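Local coordinates for VP4 CORE protein (Bluetongue virus, PDB 2JHP) that caps the 5' ends of bluetongue virus transcripts, combining guanylyltransferase and RNA methyltransferase activities in a single inner-core protein, at residues G167-D172 with V370-G375; T58-R63 with A594-E599. All coordinates share one frame; numbering follows the deposited sequence.

Contact 1. Residues G167-D172 with V370-G375; sequences GTRFDD and VELYHG
Tyr373 and Thr168 provide the one hydrogen bond between the loop 167-172 and the end of helix 363-373: the phenol OH gives its proton to the backbone O of Thr168, with 2.7 Å between Tyr373 OH and Thr168 O. That oxygen lies at the ring's edge, near its plane, yet the hydroxyl stands well above the carbonyl plane of Thr168, 56° out of it. Tyr373 CG is anti to its own carbonyl carbon (chi1 -52°), which starts the ring off on the side of the backbone N.

The tight part rests on this bond and on the packing of the ring. Leu372 CB sits over the centre of one face, 3.8 Å above the ring plane of Tyr373. Phe170 joins less intimately: its CE2 is 4.1 Å from Tyr373 CD1, and the near-parallel rings, 24° apart, are offset with little overlap, their centroids 5.9 Å from each other.

The solvent side is looser. Arg169, bent at chi2 and chi3, curls back so that Leu372 O lies over one face of its guanidinium. Arg169 NE and Leu372 O are modelled 2.6 Å apart with an angle too poor for a hydrogen bond, which leaves the exact pose of this exposed group doubtful. Gly167, which follows a cis peptide bond, is poorly ordered, so the 3.3 Å between Gly167 CA and Tyr373 OH is uncertain.

Arg378 bridges the two segments from outside, bonding to Phe170 O and Tyr373 O, and it and Arg385 make cation-pi contacts with Phe170. Asp172 bonds to Phe381 N near the start of helix 380-391, while Glu371 reaches Tyr334, just ahead of strand 335-341. The contact thus ties the loop following strand 149-152 to the last turn of helix 363-373, beside helix 380-391.

Contact 2. Residues T58-R63 with A594-E599; sequences TIRQLR and AAEVIE
The guanidinium of Arg60 meets segment 594-599 neither flat against the Glu596 carboxylate nor coplanar with it: the two planes are 41° apart. Ala595 CA lies at its edge, near the plane, while Glu596 CG approaches obliquely, 3.5 Å from Arg60 NH1; chi1 of 38° sets this CG between the backbone N and carbonyl carbon of Glu596. A salt bridge of 3.5 Å runs from Arg60 NH1 to Glu596 OE2, and OE2 also packs on the aliphatic stem, 3.4 Å from Arg60 CD. The stronger polar partner of Arg60 lies elsewhere: NH2 forms a salt bridge with Asp514, whose other carboxylate oxygen accepts from Glu596 N. One aspartate therefore holds both sides of the contact.

The other flat group, the Gln61 amide, has Val597 O nearly in its plane. Here the bond is well formed: Gln61 NE2 is 3.0 Å from Val597 O, the N-H...O angle is 169°, and the donor arrives nearly along the C=O axis. Beyond CG the Gln61 chain is extended, which carries the amide across to the backbone of the facing loop. Thr58 OG1 makes a weak bond of 3.1 Å to Glu596 OE1 but could also turn to Gln61 OE1, so its proton is not assigned.

The amide oxygen of Gln61 turns back, accepting from Thr58 N at 3.2 Å from Gln61 OE1, and Gln61 N in turn makes a weak bond to Thr58 OG1. This reciprocal pair is a capping box at the N-terminus of helix 59-64, the helix of a beta-alpha-beta crossover between the parallel strands 48-51 and 67-71.

How the contacts relate
Contacts 1 and 2 lie on opposite sides of the chain's centre, each about 27 Å from it, with about 52 Å between their centres and about 32 Å between their nearest atoms; they do not touch. In sequence, contact 1 is nested within the span of 530 residues between the two segments of contact 2. The Phe170 side chain of contact 1 is about 12 Å from a bound guanine and does not touch it; the link goes through helix 380-391, which supplies Lys383, Lys384 and Phe387 to a guanine pocket. Contact 2 joins a late loop to the helix linking two strands of the five-stranded parallel sheet, and none of its residues belongs to either guanine pocket.

Contact 1. Residues G167-D172 with V370-G375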
loop_
_atom_site.group_PDB
_atom_site.type_symbol
_atom_site.label_atom_id
_atom_site.label_comp_id
_atom_site.label_asym_id
_atom_site.label_seq_id
_atom_site.Cartn_x
_atom_site.Cartn_y
_atom_site.Cartn_z
ATOM N N GLY A 167 2.090 9.949 28.065
ATOM C CA GLY A 167 2.496 9.753 26.665
ATOM C C GLY A 167 1.639 8.812 25.825
ATOM O O GLY A 167 0.494 9.137 25.504
ATOM N N THR A 168 2.182 7.664 25.424
ATOM C CA THR A 168 3.577 7.285 25.642
ATOM C C THR A 168 4.496 7.947 24.602
ATOM O O THR A 168 4.019 8.578 23.655
ATOM C CB THR A 168 3.733 5.747 25.581
ATOM O OG1 THR A 168 5.080 5.382 25.904
ATOM C CG2 THR A 168 3.370 5.217 24.190
ATOM N N ARG A 169 5.808 7.801 24.789
ATOM C CA ARG A 169 6.803 8.346 23.858
ATOM C C ARG A 169 7.122 7.375 22.714
ATOM O O ARG A 169 7.115 6.160 22.906
ATOM C CB ARG A 169 8.090 8.703 24.621
ATOM C CG ARG A 169 9.324 8.938 23.742
ATOM C CD ARG A 169 9.291 10.298 23.031
ATOM N NE ARG A 169 9.732 11.374 23.923
ATOM C CZ ARG A 169 11.003 11.720 24.131
ATOM N NH1 ARG A 169 11.992 11.086 23.508
ATOM N NH2 ARG A 169 11.286 12.712 24.964
ATOM N N PHE A 170 7.403 7.919 21.531
ATOM C CA PHE A 170 7.906 7.118 20.410
ATOM C C PHE A 170 9.174 7.719 19.792
ATOM O O PHE A 170 9.371 8.938 19.804
ATOM C CB PHE A 170 6.826 6.917 19.334
ATOM C CG PHE A 170 6.417 8.181 18.635
ATOM C CD1 PHE A 170 7.112 8.631 17.509
ATOM C CD2 PHE A 170 5.330 8.923 19.094
ATOM C CE1 PHE A 170 6.741 9.812 16.852
ATOM C CE2 PHE A 170 4.944 10.102 18.444
ATOM C CZ PHE A 170 5.652 10.546 17.319
ATOM N N ASP A 171 10.025 6.851 19.251
ATOM C CA ASP A 171 11.228 7.277 18.540
ATOM C C ASP A 171 10.871 7.999 17.238
ATOM O O ASP A 171 9.955 7.581 16.528
ATOM C CB ASP A 171 12.136 6.075 18.282
ATOM C CG ASP A 171 12.825 5.599 19.544
ATOM O OD1 ASP A 171 13.392 6.455 20.259
ATOM O OD2 ASP A 171 12.806 4.379 19.827
ATOM N N ASP A 172 11.596 9.079 16.937
ATOM C CA ASP A 172 11.278 9.935 15.783
ATOM C C ASP A 172 12.494 10.516 15.038
ATOM O O ASP A 172 13.604 10.497 15.555
ATOM C CB ASP A 172 10.329 11.052 16.207
ATOM C CG ASP A 172 9.350 11.432 15.111
ATOM O OD1 ASP A 172 9.477 10.933 13.976
ATOM O OD2 ASP A 172 8.452 12.248 15.390
ATOM N N VAL A 370 5.092 19.091 24.649
ATOM C CA VAL A 370 6.242 19.759 24.043
ATOM C C VAL A 370 7.534 19.017 24.396
ATOM O O VAL A 370 8.291 18.617 23.516
ATOM C CB VAL A 370 6.341 21.233 24.503
ATOM C CG1 VAL A 370 7.667 21.875 24.044
ATOM C CG2 VAL A 370 5.130 22.036 24.022
ATOM N N GLU A 371 7.759 18.808 25.686
ATOM C CA GLU A 371 8.978 18.151 26.180
ATOM C C GLU A 371 9.143 16.719 25.683
ATOM O O GLU A 371 10.266 16.232 25.558
ATOM C CB GLU A 371 8.996 18.159 27.702
ATOM C CG GLU A 371 8.906 19.552 28.280
ATOM C CD GLU A 371 8.354 19.571 29.691
ATOM O OE1 GLU A 371 8.349 18.508 30.364
ATOM O OE2 GLU A 371 7.927 20.663 30.124
ATOM N N LEU A 372 8.025 16.050 25.411
ATOM C CA LEU A 372 8.054 14.670 24.949
ATOM C C LEU A 372 8.222 14.539 23.434
ATOM O O LEU A 372 8.885 13.616 22.975
ATOM C CB LEU A 372 6.794 13.907 25.390
ATOM C CG LEU A 372 6.623 13.466 26.849
ATOM C CD1 LEU A 372 5.244 12.845 27.055
ATOM C CD2 LEU A 372 7.703 12.485 27.256
ATOM N N TYR A 373 7.636 15.455 22.661
ATOM C CA TYR A 373 7.557 15.263 21.208
ATOM C C TYR A 373 8.297 16.278 20.327
ATOM O O TYR A 373 8.685 15.947 19.209
ATOM C CB TYR A 373 6.088 15.099 20.769
ATOM C CG TYR A 373 5.343 14.042 21.558
ATOM C CD1 TYR A 373 5.719 12.696 21.499
ATOM C CD2 TYR A 373 4.278 14.390 22.376
ATOM C CE1 TYR A 373 5.045 11.724 22.238
ATOM C CE2 TYR A 373 3.597 13.426 23.118
ATOM C CZ TYR A 373 3.983 12.098 23.046
ATOM O OH TYR A 373 3.292 11.163 23.794
ATOM N N HIS A 374 8.494 17.497 20.816
ATOM C CA HIS A 374 9.220 18.519 20.052
ATOM C C HIS A 374 10.742 18.263 19.959
ATOM O O HIS A 374 11.307 17.446 20.698
ATOM C CB HIS A 374 8.950 19.915 20.624
ATOM C CG HIS A 374 7.594 20.461 20.301
ATOM N ND1 HIS A 374 7.322 21.812 20.306
ATOM C CD2 HIS A 374 6.438 19.846 19.955
ATOM C CE1 HIS A 374 6.053 22.005 19.992
ATOM N NE2 HIS A 374 5.495 20.828 19.777
ATOM N N GLY A 375 11.393 18.976 19.044
ATOM C CA GLY A 375 12.827 18.837 18.822
ATOM C C GLY A 375 13.147 18.889 17.343
ATOM O O GLY A 375 12.447 18.283 16.529
#

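Contact 2. Residues T58-R63 with A594-E599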
loop_
_atom_site.group_PDB
_atom_site.type_symbol
_atom_site.label_atom_id
_atom_site.label_comp_id
_atom_site.label_asym_id
_atom_site.label_seq_id
_atom_site.Cartn_x
_atom_site.Cartn_y
_atom_site.Cartn_z
ATOM N N THR A 58 10.680 -14.397 -22.932
ATOM C CA THR A 58 9.907 -13.178 -22.669
ATOM C C THR A 58 9.943 -12.805 -21.182
ATOM O O THR A 58 10.150 -13.658 -20.308
ATOM C CB THR A 58 8.431 -13.285 -23.115
ATOM O OG1 THR A 58 7.743 -14.216 -22.275
ATOM C CG2 THR A 58 8.302 -13.704 -24.595
ATOM N N ILE A 59 9.736 -11.523 -20.910
ATOM C CA ILE A 59 9.718 -10.990 -19.552
ATOM C C ILE A 59 8.778 -11.769 -18.602
ATOM O O ILE A 59 9.205 -12.219 -17.534
ATOM C CB ILE A 59 9.442 -9.445 -19.547
ATOM C CG1 ILE A 59 9.228 -8.935 -18.125
ATOM C CG2 ILE A 59 8.240 -9.077 -20.393
ATOM C CD1 ILE A 59 10.441 -8.944 -17.312
ATOM N N ARG A 60 7.524 -11.937 -19.013
ATOM C CA ARG A 60 6.515 -12.666 -18.253
ATOM C C ARG A 60 6.879 -14.123 -18.025
ATOM O O ARG A 60 6.509 -14.696 -16.993
ATOM C CB ARG A 60 5.169 -12.610 -18.976
ATOM C CG ARG A 60 4.450 -11.271 -18.882
ATOM C CD ARG A 60 3.130 -11.378 -19.572
ATOM N NE ARG A 60 2.122 -12.016 -18.735
ATOM C CZ ARG A 60 1.224 -12.891 -19.175
ATOM N NH1 ARG A 60 1.217 -13.269 -20.447
ATOM N NH2 ARG A 60 0.339 -13.400 -18.331
ATOM N N GLN A 61 7.566 -14.727 -18.999
ATOM C CA GLN A 61 8.061 -16.090 -18.850
ATOM C C GLN A 61 9.086 -16.112 -17.739
ATOM O O GLN A 61 8.973 -16.915 -16.804
ATOM C CB GLN A 61 8.651 -16.630 -20.149
ATOM C CG GLN A 61 7.595 -17.100 -21.114
ATOM C CD GLN A 61 8.164 -17.744 -22.385
ATOM O OE1 GLN A 61 9.102 -17.223 -23.002
ATOM N NE2 GLN A 61 7.577 -18.876 -22.782
ATOM N N LEU A 62 10.055 -15.201 -17.818
ATOM C CA LEU A 62 11.103 -15.121 -16.797
ATOM C C LEU A 62 10.560 -14.721 -15.425
ATOM O O LEU A 62 11.022 -15.226 -14.405
ATOM C CB LEU A 62 12.265 -14.218 -17.245
ATOM C CG LEU A 62 13.173 -14.771 -18.354
ATOM C CD1 LEU A 62 14.286 -13.794 -18.732
ATOM C CD2 LEU A 62 13.771 -16.120 -17.976
ATOM N N ARG A 63 9.566 -13.836 -15.397
ATOM C CA ARG A 63 8.934 -13.466 -14.124
ATOM C C ARG A 63 8.174 -14.629 -13.484
ATOM O O ARG A 63 8.151 -14.763 -12.259
ATOM C CB ARG A 63 8.022 -12.256 -14.286
ATOM C CG ARG A 63 8.759 -10.931 -14.424
ATOM C CD ARG A 63 9.549 -10.543 -13.220
ATOM N NE ARG A 63 9.901 -9.135 -13.296
ATOM C CZ ARG A 63 10.985 -8.585 -12.748
ATOM N NH1 ARG A 63 11.863 -9.330 -12.089
ATOM N NH2 ARG A 63 11.206 -7.281 -12.877
ATOM N N ALA A 594 -3.148 -13.479 -26.531
ATOM C CA ALA A 594 -1.906 -12.802 -26.118
ATOM C C ALA A 594 -1.369 -13.413 -24.823
ATOM O O ALA A 594 -0.911 -12.707 -23.927
ATOM C CB ALA A 594 -2.120 -11.278 -25.970
ATOM N N ALA A 595 -1.435 -14.738 -24.746
ATOM C CA ALA A 595 -1.036 -15.477 -23.557
ATOM C C ALA A 595 0.186 -16.321 -23.836
ATOM O O ALA A 595 0.376 -16.800 -24.937
ATOM C CB ALA A 595 -2.174 -16.369 -23.088
ATOM N N GLU A 596 1.010 -16.501 -22.814
ATOM C CA GLU A 596 2.168 -17.384 -22.882
ATOM C C GLU A 596 2.159 -18.363 -21.728
ATOM O O GLU A 596 1.319 -18.277 -20.831
ATOM C CB GLU A 596 3.479 -16.596 -22.947
ATOM C CG GLU A 596 3.514 -15.341 -22.095
ATOM C CD GLU A 596 4.329 -14.237 -22.740
ATOM O OE1 GLU A 596 5.067 -14.527 -23.707
ATOM O OE2 GLU A 596 4.234 -13.079 -22.278
ATOM N N VAL A 597 3.116 -19.284 -21.779
ATOM C CA VAL A 597 3.119 -20.493 -20.971
ATOM C C VAL A 597 4.575 -20.899 -20.654
ATOM O O VAL A 597 5.518 -20.334 -21.223
ATOM C CB VAL A 597 2.359 -21.619 -21.755
ATOM C CG1 VAL A 597 3.157 -22.059 -22.990
ATOM C CG2 VAL A 597 1.995 -22.801 -20.859
ATOM N N ILE A 598 4.760 -21.847 -19.732
ATOM C CA ILE A 598 6.048 -22.545 -19.587
ATOM C C ILE A 598 5.909 -24.076 -19.508
ATOM O O ILE A 598 6.589 -24.717 -18.703
ATOM C CB ILE A 598 6.863 -22.089 -18.354
ATOM C CG1 ILE A 598 6.578 -20.636 -17.973
ATOM C CG2 ILE A 598 8.367 -22.337 -18.595
ATOM C CD1 ILE A 598 6.804 -20.379 -16.478
ATOM N N GLU A 599 5.022 -24.658 -20.317
ATOM C CA GLU A 599 4.916 -26.122 -20.438
ATOM C C GLU A 599 3.977 -26.574 -21.557
ATOM O O GLU A 599 2.844 -26.097 -21.663
ATOM C CB GLU A 599 4.555 -26.809 -19.103
ATOM C CG GLU A 599 3.373 -26.216 -18.323
ATOM C CD GLU A 599 3.355 -26.642 -16.851
ATOM O OE1 GLU A 599 4.327 -27.283 -16.393
ATOM O OE2 GLU A 599 2.368 -26.330 -16.149
#